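Local coordinates for protein aldehyde dehydrogenase (Burkholderia vietnamiensis, PDB 5KF0) that probably catalyses the NADP-dependent oxidation of an aldehyde to a carboxylic acid, as an NADPH-bound member of the aldehyde dehydrogenase family, at residues A[333-338]-A[342-347]; A[346-351]-A[372-377]; A[52-57]-A[212-217]; A[182-187]-A[192-197]. All coordinates share one frame; numbering follows the deposited sequence. Where two conformers were deposited one is given.

Contact 1. Residues A[333-338]-A[342-347]; sequences GPMISE and RRLSGW
The carbonyl of Glu338 accepts the N-H of Arg342, N to O 2.9 Å with an N-H...O angle of 157°, which closes the first turn of helix 338-353. Ser337 is the N-cap of this helix, and its OG hydrogen-bonds to Glu340 N. The contact is thus a helix start, folded back on the loop that leads into it, in the aldehyde dehydrogenase fold. One turn apart on the exposed side, Glu338 and Arg342 pair through their side chains. Arg342 starts with CG beside the backbone N (chi1 -74°) and bends at chi3. The guanidinium therefore swings back over the turn, with Glu338 O above one face, displaced toward the rim. Glu338 OE1 comes to the edge of the same group, in its plane, 3.6 Å from Arg342 NH1, a long salt bridge. The carboxylate plane stands 84° to the guanidinium, and NH1 also rests 3.5 Å from Glu338 CB. The buried half of the contact is apolar. Met335 runs from the loop toward the helix and puts CE 4.2 Å from Leu344 CD2; both side chains also touch Phe369 of strand 368-375. Arg343 is held elsewhere, by a salt bridge from NH2 to Glu340 and a hydrogen bond from NH1 to Ala388 O. At its far end NH2 passes the Met335 methyl obliquely, CE to Arg343 NH2 4.4 Å.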
# COMPACT_ATOMS: atom_id res chain seq x y z
N GLY A 333 -27.23 -24.79 -23.45
CA GLY A 333 -26.92 -25.00 -24.85
C GLY A 333 -26.11 -26.27 -25.06
O GLY A 333 -25.88 -27.05 -24.13
N PRO A 334 -25.63 -26.48 -26.29
CA PRO A 334 -24.83 -27.68 -26.58
C PRO A 334 -23.49 -27.65 -25.85
O PRO A 334 -22.89 -26.60 -25.65
CB PRO A 334 -24.62 -27.59 -28.09
CG PRO A 334 -24.64 -26.13 -28.37
CD PRO A 334 -25.72 -25.59 -27.46
N MET A 335 -23.02 -28.84 -25.50
CA MET A 335 -21.61 -28.94 -25.14
C MET A 335 -20.76 -28.69 -26.39
O MET A 335 -21.25 -28.71 -27.53
CB MET A 335 -21.30 -30.29 -24.51
CG MET A 335 -21.94 -30.46 -23.14
SD MET A 335 -21.57 -32.06 -22.40
CE MET A 335 -19.79 -31.92 -22.19
N ILE A 336 -19.46 -28.45 -26.16
CA ILE A 336 -18.60 -27.95 -27.23
C ILE A 336 -18.41 -28.97 -28.34
O ILE A 336 -18.12 -28.57 -29.48
CB ILE A 336 -17.25 -27.49 -26.64
CG1 ILE A 336 -16.43 -26.73 -27.69
CG2 ILE A 336 -16.48 -28.68 -26.03
CD1 ILE A 336 -17.13 -25.48 -28.22
N SER A 337 -18.57 -30.26 -28.07
CA SER A 337 -18.47 -31.28 -29.12
C SER A 337 -19.12 -32.57 -28.65
O SER A 337 -19.27 -32.80 -27.44
CB SER A 337 -17.01 -31.55 -29.49
OG SER A 337 -16.34 -32.17 -28.41
N GLU A 338 -19.49 -33.41 -29.62
CA GLU A 338 -20.00 -34.74 -29.29
C GLU A 338 -18.97 -35.56 -28.52
O GLU A 338 -19.34 -36.35 -27.64
CB GLU A 338 -20.43 -35.48 -30.56
CG GLU A 338 -21.66 -34.90 -31.20
CD GLU A 338 -22.27 -35.83 -32.24
OE1 GLU A 338 -21.75 -36.95 -32.42
OE2 GLU A 338 -23.28 -35.44 -32.86
N ARG A 342 -19.60 -37.33 -24.97
CA ARG A 342 -19.39 -38.76 -24.74
C ARG A 342 -18.43 -39.02 -23.59
O ARG A 342 -18.62 -39.99 -22.85
CB ARG A 342 -18.88 -39.44 -26.01
CG ARG A 342 -19.93 -39.61 -27.08
CD ARG A 342 -19.46 -40.58 -28.16
NE ARG A 342 -18.27 -40.11 -28.86
CZ ARG A 342 -18.29 -39.26 -29.88
NH1 ARG A 342 -19.44 -38.78 -30.33
NH2 ARG A 342 -17.15 -38.89 -30.47
N ARG A 343 -17.41 -38.17 -23.41
CA ARG A 343 -16.53 -38.30 -22.26
C ARG A 343 -17.34 -38.22 -20.96
O ARG A 343 -17.26 -39.11 -20.11
CB ARG A 343 -15.45 -37.22 -22.27
CG ARG A 343 -14.69 -37.12 -20.93
CD ARG A 343 -13.78 -35.89 -20.83
NE ARG A 343 -14.47 -34.63 -21.10
CZ ARG A 343 -15.25 -33.99 -20.24
NH1 ARG A 343 -15.47 -34.50 -19.03
NH2 ARG A 343 -15.84 -32.85 -20.59
N LEU A 344 -18.12 -37.15 -20.82
CA LEU A 344 -18.86 -36.94 -19.58
C LEU A 344 -19.95 -37.98 -19.39
O LEU A 344 -20.15 -38.47 -18.27
CB LEU A 344 -19.45 -35.53 -19.58
CG LEU A 344 -20.22 -35.15 -18.31
CD1 LEU A 344 -19.37 -35.35 -17.05
CD2 LEU A 344 -20.62 -33.69 -18.47
N SER A 345 -20.66 -38.35 -20.46
CA SER A 345 -21.69 -39.38 -20.31
C SER A 345 -21.07 -40.72 -19.93
O SER A 345 -21.70 -41.49 -19.19
CB SER A 345 -22.51 -39.50 -21.60
OG SER A 345 -21.81 -40.18 -22.62
N GLY A 346 -19.84 -41.00 -20.37
CA GLY A 346 -19.18 -42.23 -19.96
C GLY A 346 -18.86 -42.25 -18.47
O GLY A 346 -19.04 -43.27 -17.80
N TRP A 347 -18.38 -41.12 -17.94
CA TRP A 347 -18.16 -41.00 -16.50
C TRP A 347 -19.48 -41.14 -15.74
O TRP A 347 -19.52 -41.73 -14.66
CB TRP A 347 -17.52 -39.66 -16.16
CG TRP A 347 -16.16 -39.41 -16.74
CD1 TRP A 347 -15.40 -40.29 -17.47
CD2 TRP A 347 -15.41 -38.21 -16.65
NE1 TRP A 347 -14.22 -39.69 -17.84
CE2 TRP A 347 -14.20 -38.41 -17.35
CE3 TRP A 347 -15.64 -36.96 -16.05
CZ2 TRP A 347 -13.22 -37.42 -17.46
CZ3 TRP A 347 -14.67 -35.98 -16.16
CH2 TRP A 347 -13.47 -36.21 -16.86

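Contact 2. Residues A[346-351]-A[372-377]; sequences GWMDAA and TLLEDV
Met348 makes two of the three side-chain contacts here, reaching from helix 338-353 to Thr372 and Leu374 of strand 368-375. Its SD lies 3.8 Å from Thr372 CG2, and one bond further back its CG meets Leu374 CD2 at 4.1 Å. Both strand side chains run at about a right angle to the methionine, which lies across them. CG of Met348 extends opposite the backbone nitrogen (chi1 -175°), carrying the sulfur along the sheet side of the helix. One helical turn later Ala351 points at the strand's end, where its CB touches Val377 CG1 at 4.3 Å. The regular strand stops at Glu375, and Asp376 takes a left-handed backbone conformation, after which Val377 meets the helix. Here the main chains draw closest, with 6.0 Å between Ala351 CA and Val377 CA. Beyond this shell, Thr372 turns its methyl to the sulfur while OG1 is tied to Glu370 O and Gly362 N, which fixes the rotation of the side chain. Met348 and Leu374 also share Ile358 of strand 357-360. Leu383 of helix 382-385 covers Ala351 and Leu374, and Ala356 touches both Ala351 and Val377. Everything across the interface is van der Waals contact, as is usual for a helix laid on a sheet in an alpha/beta fold; the sheet here is the mixed one that strand 368-375 forms with strands 357-360 and 392-398.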
# COMPACT_ATOMS: atom_id res chain seq x y z
N GLY A 346 -19.84 -41.00 -20.37
CA GLY A 346 -19.18 -42.23 -19.96
C GLY A 346 -18.86 -42.25 -18.47
O GLY A 346 -19.04 -43.27 -17.80
N TRP A 347 -18.38 -41.12 -17.94
CA TRP A 347 -18.16 -41.00 -16.50
C TRP A 347 -19.48 -41.14 -15.74
O TRP A 347 -19.52 -41.73 -14.66
CB TRP A 347 -17.52 -39.66 -16.16
CG TRP A 347 -16.16 -39.41 -16.74
CD1 TRP A 347 -15.40 -40.29 -17.47
CD2 TRP A 347 -15.41 -38.21 -16.65
NE1 TRP A 347 -14.22 -39.69 -17.84
CE2 TRP A 347 -14.20 -38.41 -17.35
CE3 TRP A 347 -15.64 -36.96 -16.05
CZ2 TRP A 347 -13.22 -37.42 -17.46
CZ3 TRP A 347 -14.67 -35.98 -16.16
CH2 TRP A 347 -13.47 -36.21 -16.86
N MET A 348 -20.55 -40.56 -16.28
CA MET A 348 -21.85 -40.66 -15.63
C MET A 348 -22.31 -42.11 -15.59
O MET A 348 -22.76 -42.60 -14.54
CB MET A 348 -22.88 -39.80 -16.36
CG MET A 348 -24.24 -39.75 -15.68
SD MET A 348 -25.38 -38.65 -16.53
CE MET A 348 -25.52 -39.47 -18.11
N ASP A 349 -22.20 -42.82 -16.72
CA ASP A 349 -22.57 -44.23 -16.76
C ASP A 349 -21.77 -45.04 -15.74
O ASP A 349 -22.32 -45.92 -15.07
CB ASP A 349 -22.34 -44.81 -18.16
CG ASP A 349 -23.27 -44.22 -19.20
OD1 ASP A 349 -24.28 -43.59 -18.83
OD2 ASP A 349 -23.00 -44.41 -20.41
N ALA A 350 -20.47 -44.75 -15.61
CA ALA A 350 -19.64 -45.49 -14.67
C ALA A 350 -20.06 -45.24 -13.24
O ALA A 350 -20.08 -46.16 -12.42
CB ALA A 350 -18.16 -45.14 -14.87
N ALA A 351 -20.39 -43.98 -12.91
CA ALA A 351 -20.84 -43.68 -11.56
C ALA A 351 -22.13 -44.42 -11.23
O ALA A 351 -22.28 -44.98 -10.14
CB ALA A 351 -21.01 -42.17 -11.39
N THR A 372 -28.25 -32.19 -15.35
CA THR A 372 -28.31 -33.50 -14.72
C THR A 372 -27.77 -33.42 -13.30
O THR A 372 -26.76 -32.76 -13.04
CB THR A 372 -27.51 -34.51 -15.56
OG1 THR A 372 -28.11 -34.62 -16.87
CG2 THR A 372 -27.49 -35.89 -14.93
N LEU A 373 -28.45 -34.10 -12.37
CA LEU A 373 -28.09 -34.15 -10.96
C LEU A 373 -28.05 -35.60 -10.52
O LEU A 373 -28.96 -36.37 -10.83
CB LEU A 373 -29.10 -33.36 -10.11
CG LEU A 373 -28.81 -33.16 -8.62
CD1 LEU A 373 -27.58 -32.27 -8.42
CD2 LEU A 373 -30.01 -32.54 -7.95
N LEU A 374 -26.99 -35.99 -9.80
CA LEU A 374 -26.86 -37.34 -9.28
C LEU A 374 -26.60 -37.31 -7.78
O LEU A 374 -26.04 -36.34 -7.26
CB LEU A 374 -25.70 -38.12 -9.93
CG LEU A 374 -25.81 -38.55 -11.40
CD1 LEU A 374 -25.40 -37.40 -12.32
CD2 LEU A 374 -24.95 -39.77 -11.63
N GLU A 375 -27.00 -38.38 -7.10
CA GLU A 375 -26.54 -38.59 -5.74
C GLU A 375 -25.89 -39.97 -5.63
O GLU A 375 -25.83 -40.75 -6.59
CB GLU A 375 -27.68 -38.40 -4.72
CG GLU A 375 -28.89 -39.30 -4.91
CD GLU A 375 -30.02 -38.98 -3.93
OE1 GLU A 375 -29.85 -38.08 -3.08
OE2 GLU A 375 -31.08 -39.63 -4.01
N ASP A 376 -25.32 -40.23 -4.45
CA ASP A 376 -24.63 -41.49 -4.15
C ASP A 376 -23.46 -41.75 -5.10
O ASP A 376 -23.17 -42.89 -5.47
CB ASP A 376 -25.61 -42.68 -4.16
CG ASP A 376 -26.71 -42.54 -3.11
OD1 ASP A 376 -26.45 -41.98 -2.03
OD2 ASP A 376 -27.84 -42.99 -3.37
N VAL A 377 -22.76 -40.68 -5.49
CA VAL A 377 -21.57 -40.81 -6.33
C VAL A 377 -20.38 -41.06 -5.41
O VAL A 377 -20.09 -40.23 -4.54
CB VAL A 377 -21.36 -39.56 -7.19
CG1 VAL A 377 -20.09 -39.71 -8.02
CG2 VAL A 377 -22.56 -39.33 -8.09

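Contact 3. Residues A[52-57]-A[212-217]; sequences DAAIGA and SVLPAH. With NDP (NADPH dihydro-nicotinamide-adenine-dinucleotide phosphate), chain E.
No ring, amide or other flat group enters where Ala54 meets Ser212 and Leu214, so there are no faces or edges to assign; a single methyl is received by a hydroxyl and a leucine branch. Ala54 CB points from helix 48-60 between the two, 3.4 Å from Ser212 OG and 3.6 Å from Leu214 CD1. Small residues let the main chains approach to 6.1 Å, Ala54 CA to Ser212 CA. The polar atoms are bridged by a water molecule: it donates to Ala54 O at 2.8 Å and lies 2.6 Å from Ser212 OG. That hydroxyl also accepts from Ala19 N, which gives this buried serine a second partner. Past Leu214 the segment leaves the helix and runs to the NADPH pocket, where Ala216 and His217 line the 2'-phosphate end, Ala216 O 3.6 Å from the ligand's O2X. Strand 211-213 lies next to strand 182-185 in the nucleotide-binding sheet, and on its other side Val213 is backbone-bonded to Tyr17 of strand 13-18. Helix 48-60 packs against one face of this part of the sheet, with Val183 of strand 182-185 and Leu18 closing around Ala54, while Val213 turns to helix 192-202.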
# COMPACT_ATOMS: atom_id res chain seq x y z
N ASP A 52 6.80 -17.01 -35.89
CA ASP A 52 8.15 -16.49 -35.73
C ASP A 52 8.24 -15.02 -36.10
O ASP A 52 8.89 -14.23 -35.40
CB ASP A 52 9.13 -17.31 -36.56
CG ASP A 52 10.51 -16.71 -36.55
OD1 ASP A 52 11.18 -16.81 -35.50
OD2 ASP A 52 10.93 -16.11 -37.56
N ALA A 53 7.60 -14.61 -37.20
CA ALA A 53 7.61 -13.20 -37.58
C ALA A 53 6.94 -12.34 -36.52
O ALA A 53 7.38 -11.21 -36.25
CB ALA A 53 6.93 -13.01 -38.94
N ALA A 54 5.85 -12.84 -35.93
CA ALA A 54 5.16 -12.10 -34.88
C ALA A 54 6.06 -11.90 -33.66
O ALA A 54 6.05 -10.83 -33.04
CB ALA A 54 3.88 -12.83 -34.48
N ILE A 55 6.81 -12.94 -33.29
CA ILE A 55 7.70 -12.83 -32.14
C ILE A 55 8.81 -11.82 -32.42
O ILE A 55 9.16 -11.00 -31.55
CB ILE A 55 8.28 -14.21 -31.76
CG1 ILE A 55 7.16 -15.18 -31.39
CG2 ILE A 55 9.29 -14.08 -30.60
CD1 ILE A 55 7.62 -16.62 -31.28
N GLY A 56 9.38 -11.86 -33.62
CA GLY A 56 10.42 -10.89 -33.95
C GLY A 56 9.90 -9.47 -33.94
O GLY A 56 10.58 -8.55 -33.48
N ALA A 57 8.67 -9.27 -34.42
CA ALA A 57 8.07 -7.94 -34.38
C ALA A 57 7.81 -7.51 -32.94
O ALA A 57 7.96 -6.32 -32.61
CB ALA A 57 6.78 -7.93 -35.20
N SER A 212 0.09 -9.25 -31.95
CA SER A 212 -0.36 -10.16 -32.99
C SER A 212 -1.42 -11.07 -32.39
O SER A 212 -1.33 -11.43 -31.21
CB SER A 212 0.79 -10.99 -33.58
OG SER A 212 1.73 -10.16 -34.26
N VAL A 213 -2.42 -11.43 -33.19
CA VAL A 213 -3.43 -12.41 -32.77
C VAL A 213 -3.45 -13.47 -33.87
O VAL A 213 -3.85 -13.20 -35.00
CB VAL A 213 -4.82 -11.78 -32.56
CG1 VAL A 213 -5.84 -12.86 -32.19
CG2 VAL A 213 -4.75 -10.71 -31.45
N LEU A 214 -2.99 -14.67 -33.53
CA LEU A 214 -2.68 -15.70 -34.52
C LEU A 214 -3.41 -17.00 -34.20
O LEU A 214 -2.99 -17.72 -33.27
CB LEU A 214 -1.17 -15.96 -34.58
CG LEU A 214 -0.27 -14.78 -34.94
CD1 LEU A 214 1.18 -15.24 -34.95
CD2 LEU A 214 -0.65 -14.20 -36.29
N PRO A 215 -4.46 -17.34 -34.93
CA PRO A 215 -5.05 -18.67 -34.77
C PRO A 215 -4.05 -19.74 -35.19
O PRO A 215 -3.37 -19.60 -36.20
CB PRO A 215 -6.27 -18.64 -35.70
CG PRO A 215 -6.53 -17.16 -35.97
CD PRO A 215 -5.17 -16.53 -35.93
N ALA A 216 -3.96 -20.80 -34.39
CA ALA A 216 -3.07 -21.91 -34.68
C ALA A 216 -3.50 -23.09 -33.83
O ALA A 216 -3.85 -22.91 -32.66
CB ALA A 216 -1.60 -21.56 -34.38
N HIS A 217 -3.50 -24.28 -34.42
CA HIS A 217 -3.81 -25.48 -33.66
C HIS A 217 -2.67 -25.81 -32.69
O HIS A 217 -1.51 -25.48 -32.94
CB HIS A 217 -4.04 -26.67 -34.60
CG HIS A 217 -5.21 -26.49 -35.51
ND1 HIS A 217 -6.51 -26.58 -35.07
CD2 HIS A 217 -5.27 -26.26 -36.85
CE1 HIS A 217 -7.33 -26.40 -36.10
NE2 HIS A 217 -6.61 -26.21 -37.19
PA NDP E . -7.42 -26.76 -23.69
O1A NDP E . -6.35 -27.03 -22.69
O2A NDP E . -7.82 -28.01 -24.47
O5B NDP E . -7.00 -25.63 -24.73
C5B NDP E . -6.72 -24.31 -24.20
C4B NDP E . -5.82 -23.58 -25.16
O4B NDP E . -4.52 -24.20 -25.16
C3B NDP E . -6.29 -23.59 -26.62
O3B NDP E . -5.92 -22.37 -27.26
C2B NDP E . -5.47 -24.74 -27.20
O2B NDP E . -5.26 -24.67 -28.63
C1B NDP E . -4.15 -24.48 -26.49
N9A NDP E . -3.23 -25.62 -26.50
C8A NDP E . -3.48 -26.92 -26.18
N7A NDP E . -2.42 -27.69 -26.22
C5A NDP E . -1.41 -26.83 -26.60
C6A NDP E . -0.03 -27.02 -26.82
N6A NDP E . 0.59 -28.21 -26.71
N1A NDP E . 0.71 -25.94 -27.17
C2A NDP E . 0.10 -24.76 -27.30
N3A NDP E . -1.19 -24.46 -27.13
C4A NDP E . -1.89 -25.55 -26.78
O3 NDP E . -8.68 -26.15 -22.95
PN NDP E . -10.14 -25.76 -23.44
O1N NDP E . -10.06 -24.79 -24.56
O2N NDP E . -10.87 -27.05 -23.73
O5D NDP E . -10.80 -25.04 -22.19
C5D NDP E . -11.34 -25.71 -21.04
C4D NDP E . -10.29 -25.72 -19.96
O4D NDP E . -9.89 -24.37 -19.63
C3D NDP E . -10.80 -26.36 -18.66
O3D NDP E . -9.84 -27.21 -18.05
C2D NDP E . -11.11 -25.13 -17.80
O2D NDP E . -11.15 -25.33 -16.39
C1D NDP E . -9.99 -24.19 -18.23
N1N NDP E . -10.38 -22.82 -17.89
C2N NDP E . -9.68 -22.08 -16.98
C3N NDP E . -10.11 -20.88 -16.53
C7N NDP E . -9.30 -20.04 -15.60
O7N NDP E . -9.39 -18.81 -15.71
N7N NDP E . -8.57 -20.63 -14.66
C4N NDP E . -11.45 -20.38 -16.93
C5N NDP E . -11.95 -21.08 -18.14
C6N NDP E . -11.46 -22.25 -18.51
P2B NDP E . -6.34 -25.31 -29.68
O1X NDP E . -7.54 -25.71 -28.91
O2X NDP E . -6.52 -24.21 -30.69
O3X NDP E . -5.66 -26.49 -30.33
O HOH W 1 3.82 -9.11 -33.10

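Contact 4. Residues A[182-187]-A[192-197]; sequences FVLKPA and VGALII. With NDP (NADPH dihydro-nicotinamide-adenine-dinucleotide phosphate), chain E.
Strand 182-185 and helix 192-202 are the first two elements of a beta-alpha-beta unit in the Rossmann-like nucleotide-binding domain, and they meet where Leu184 and Pro186 close on Ala194. The helix presents just one methyl here: Ala194 CB sits 3.7 Å from Pro186 CB and 4.0 Å from Leu184 CD2. Leu184, its CG anti to the backbone nitrogen (chi1 169°), brings CD2 to the side of that methyl, while the proline ring meets it through CB, with CG a little farther off. Lys185, between them in sequence, faces away from the helix and serves the cofactor. Bent at chi3 and chi4, its chain curls so that NZ is gathered among oxygens. From the NADPH these are O2B at 2.9 Å, O2X of the 2'-phosphate at 3.0 Å and the ribose hydroxyl O3B at 3.1 Å. Pro186 O takes a further bond from NZ at 2.8 Å, with the nitrogen 41° out of the carbonyl plane, and Ala216 O is another acceptor. More acceptors than N-H groups surround this nitrogen, so some bonds are likely shared; together they fix the ammonium at the 2'-phosphate and ribose. At the helix start the backbone N-H groups of Val192 and Gly193 are taken up by OE1 and OE2 of Glu98. Around the contact, Leu184 also rests on Ala168 of helix 164-178, and Ala194 reaches Val213 of strand 211-213, so helix 192-202 packs against the neighbouring strands 182-185 and 211-213, running back roughly antiparallel to them.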
# COMPACT_ATOMS: atom_id res chain seq x y z
N PHE A 182 2.64 -8.38 -27.15
CA PHE A 182 2.17 -9.73 -26.90
C PHE A 182 1.75 -10.40 -28.20
O PHE A 182 1.39 -9.74 -29.18
CB PHE A 182 0.98 -9.74 -25.91
CG PHE A 182 -0.26 -9.11 -26.45
CD1 PHE A 182 -1.18 -9.86 -27.19
CD2 PHE A 182 -0.52 -7.75 -26.24
CE1 PHE A 182 -2.33 -9.28 -27.71
CE2 PHE A 182 -1.68 -7.16 -26.75
CZ PHE A 182 -2.58 -7.92 -27.49
N VAL A 183 1.76 -11.73 -28.17
CA VAL A 183 1.23 -12.56 -29.24
C VAL A 183 0.20 -13.48 -28.60
O VAL A 183 0.54 -14.25 -27.70
CB VAL A 183 2.33 -13.38 -29.94
CG1 VAL A 183 1.73 -14.17 -31.12
CG2 VAL A 183 3.48 -12.47 -30.43
N LEU A 184 -1.05 -13.38 -29.05
CA LEU A 184 -2.16 -14.15 -28.49
C LEU A 184 -2.56 -15.25 -29.46
O LEU A 184 -2.79 -14.99 -30.65
CB LEU A 184 -3.37 -13.24 -28.23
CG LEU A 184 -4.70 -13.95 -27.88
CD1 LEU A 184 -4.61 -14.68 -26.54
CD2 LEU A 184 -5.88 -12.96 -27.88
N LYS A 185 -2.63 -16.48 -28.96
CA LYS A 185 -3.18 -17.61 -29.70
C LYS A 185 -4.52 -17.98 -29.09
O LYS A 185 -4.56 -18.58 -28.00
CB LYS A 185 -2.24 -18.82 -29.67
CG LYS A 185 -2.64 -19.89 -30.69
CD LYS A 185 -2.14 -21.29 -30.29
CE LYS A 185 -3.12 -21.95 -29.30
NZ LYS A 185 -4.45 -22.18 -29.97
N PRO A 186 -5.64 -17.65 -29.72
CA PRO A 186 -6.94 -18.05 -29.19
C PRO A 186 -7.17 -19.53 -29.46
O PRO A 186 -6.44 -20.18 -30.22
CB PRO A 186 -7.92 -17.18 -29.98
CG PRO A 186 -7.24 -17.07 -31.35
CD PRO A 186 -5.75 -16.99 -31.04
N ALA A 187 -8.23 -20.05 -28.85
CA ALA A 187 -8.66 -21.41 -29.15
C ALA A 187 -9.14 -21.52 -30.59
O ALA A 187 -9.89 -20.66 -31.08
CB ALA A 187 -9.77 -21.85 -28.20
N VAL A 192 -12.91 -16.14 -33.37
CA VAL A 192 -13.45 -14.92 -33.98
C VAL A 192 -13.47 -13.76 -32.99
O VAL A 192 -13.14 -12.63 -33.35
CB VAL A 192 -14.85 -15.18 -34.56
CG1 VAL A 192 -15.45 -13.88 -35.09
CG2 VAL A 192 -14.76 -16.24 -35.67
N GLY A 193 -13.88 -14.02 -31.75
CA GLY A 193 -13.90 -12.96 -30.75
C GLY A 193 -12.55 -12.28 -30.61
O GLY A 193 -12.45 -11.05 -30.62
N ALA A 194 -11.49 -13.08 -30.48
CA ALA A 194 -10.13 -12.54 -30.38
C ALA A 194 -9.75 -11.73 -31.61
O ALA A 194 -9.03 -10.72 -31.50
CB ALA A 194 -9.13 -13.68 -30.16
N LEU A 195 -10.21 -12.14 -32.79
CA LEU A 195 -9.90 -11.40 -34.01
C LEU A 195 -10.70 -10.11 -34.12
O LEU A 195 -10.26 -9.16 -34.77
CB LEU A 195 -10.14 -12.27 -35.25
CG LEU A 195 -9.20 -13.48 -35.30
CD1 LEU A 195 -9.62 -14.42 -36.42
CD2 LEU A 195 -7.73 -13.05 -35.49
N ILE A 196 -11.88 -10.03 -33.48
CA ILE A 196 -12.57 -8.75 -33.42
C ILE A 196 -11.85 -7.81 -32.44
O ILE A 196 -11.68 -6.61 -32.72
CB ILE A 196 -14.05 -8.94 -33.03
CG1 ILE A 196 -14.79 -9.70 -34.14
CG2 ILE A 196 -14.71 -7.58 -32.79
CD1 ILE A 196 -16.17 -10.16 -33.72
N ILE A 197 -11.41 -8.34 -31.30
CA ILE A 197 -10.55 -7.57 -30.40
C ILE A 197 -9.34 -7.04 -31.16
O ILE A 197 -8.99 -5.86 -31.06
CB ILE A 197 -10.13 -8.42 -29.19
CG1 ILE A 197 -11.34 -8.75 -28.30
CG2 ILE A 197 -9.05 -7.71 -28.38
CD1 ILE A 197 -11.01 -9.63 -27.10
PA NDP E . -7.42 -26.76 -23.69
O1A NDP E . -6.35 -27.03 -22.69
O2A NDP E . -7.82 -28.01 -24.47
O5B NDP E . -7.00 -25.63 -24.73
C5B NDP E . -6.72 -24.31 -24.20
C4B NDP E . -5.82 -23.58 -25.16
O4B NDP E . -4.52 -24.20 -25.16
C3B NDP E . -6.29 -23.59 -26.62
O3B NDP E . -5.92 -22.37 -27.26
C2B NDP E . -5.47 -24.74 -27.20
O2B NDP E . -5.26 -24.67 -28.63
C1B NDP E . -4.15 -24.48 -26.49
N9A NDP E . -3.23 -25.62 -26.50
C8A NDP E . -3.48 -26.92 -26.18
N7A NDP E . -2.42 -27.69 -26.22
C5A NDP E . -1.41 -26.83 -26.60
C6A NDP E . -0.03 -27.02 -26.82
N6A NDP E . 0.59 -28.21 -26.71
N1A NDP E . 0.71 -25.94 -27.17
C2A NDP E . 0.10 -24.76 -27.30
N3A NDP E . -1.19 -24.46 -27.13
C4A NDP E . -1.89 -25.55 -26.78
O3 NDP E . -8.68 -26.15 -22.95
PN NDP E . -10.14 -25.76 -23.44
O1N NDP E . -10.06 -24.79 -24.56
O2N NDP E . -10.87 -27.05 -23.73
O5D NDP E . -10.80 -25.04 -22.19
C5D NDP E . -11.34 -25.71 -21.04
C4D NDP E . -10.29 -25.72 -19.96
O4D NDP E . -9.89 -24.37 -19.63
C3D NDP E . -10.80 -26.36 -18.66
O3D NDP E . -9.84 -27.21 -18.05
C2D NDP E . -11.11 -25.13 -17.80
O2D NDP E . -11.15 -25.33 -16.39
C1D NDP E . -9.99 -24.19 -18.23
N1N NDP E . -10.38 -22.82 -17.89
C2N NDP E . -9.68 -22.08 -16.98
C3N NDP E . -10.11 -20.88 -16.53
C7N NDP E . -9.30 -20.04 -15.60
O7N NDP E . -9.39 -18.81 -15.71
N7N NDP E . -8.57 -20.63 -14.66
C4N NDP E . -11.45 -20.38 -16.93
C5N NDP E . -11.95 -21.08 -18.14
C6N NDP E . -11.46 -22.25 -18.51
P2B NDP E . -6.34 -25.31 -29.68
O1X NDP E . -7.54 -25.71 -28.91
O2X NDP E . -6.52 -24.21 -30.69
O3X NDP E . -5.66 -26.49 -30.33

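In the fold
Contacts 2, 3 and 4 are buried, whereas contact 1 is divided between an exposed ion pair and an apolar side. Contacts 1 and 2 follow one another along helix 338-353, their centres 13 Å apart: its first turns combine capping, an ion pair and apolar packing, its later turns pack on the sheet through apolar side chains. Contacts 3 and 4 belong to the nucleotide-binding sheet, joined directly by the backbone bond from Leu214 N to Leu184 O, and both reach NADPH. Each lets an alanine methyl pack a helix on the sheet, but contact 3 adds a water bridge and contact 4 a cofactor-binding lysine. Contacts 2 and 4 lie on opposite sides of the chain's centre.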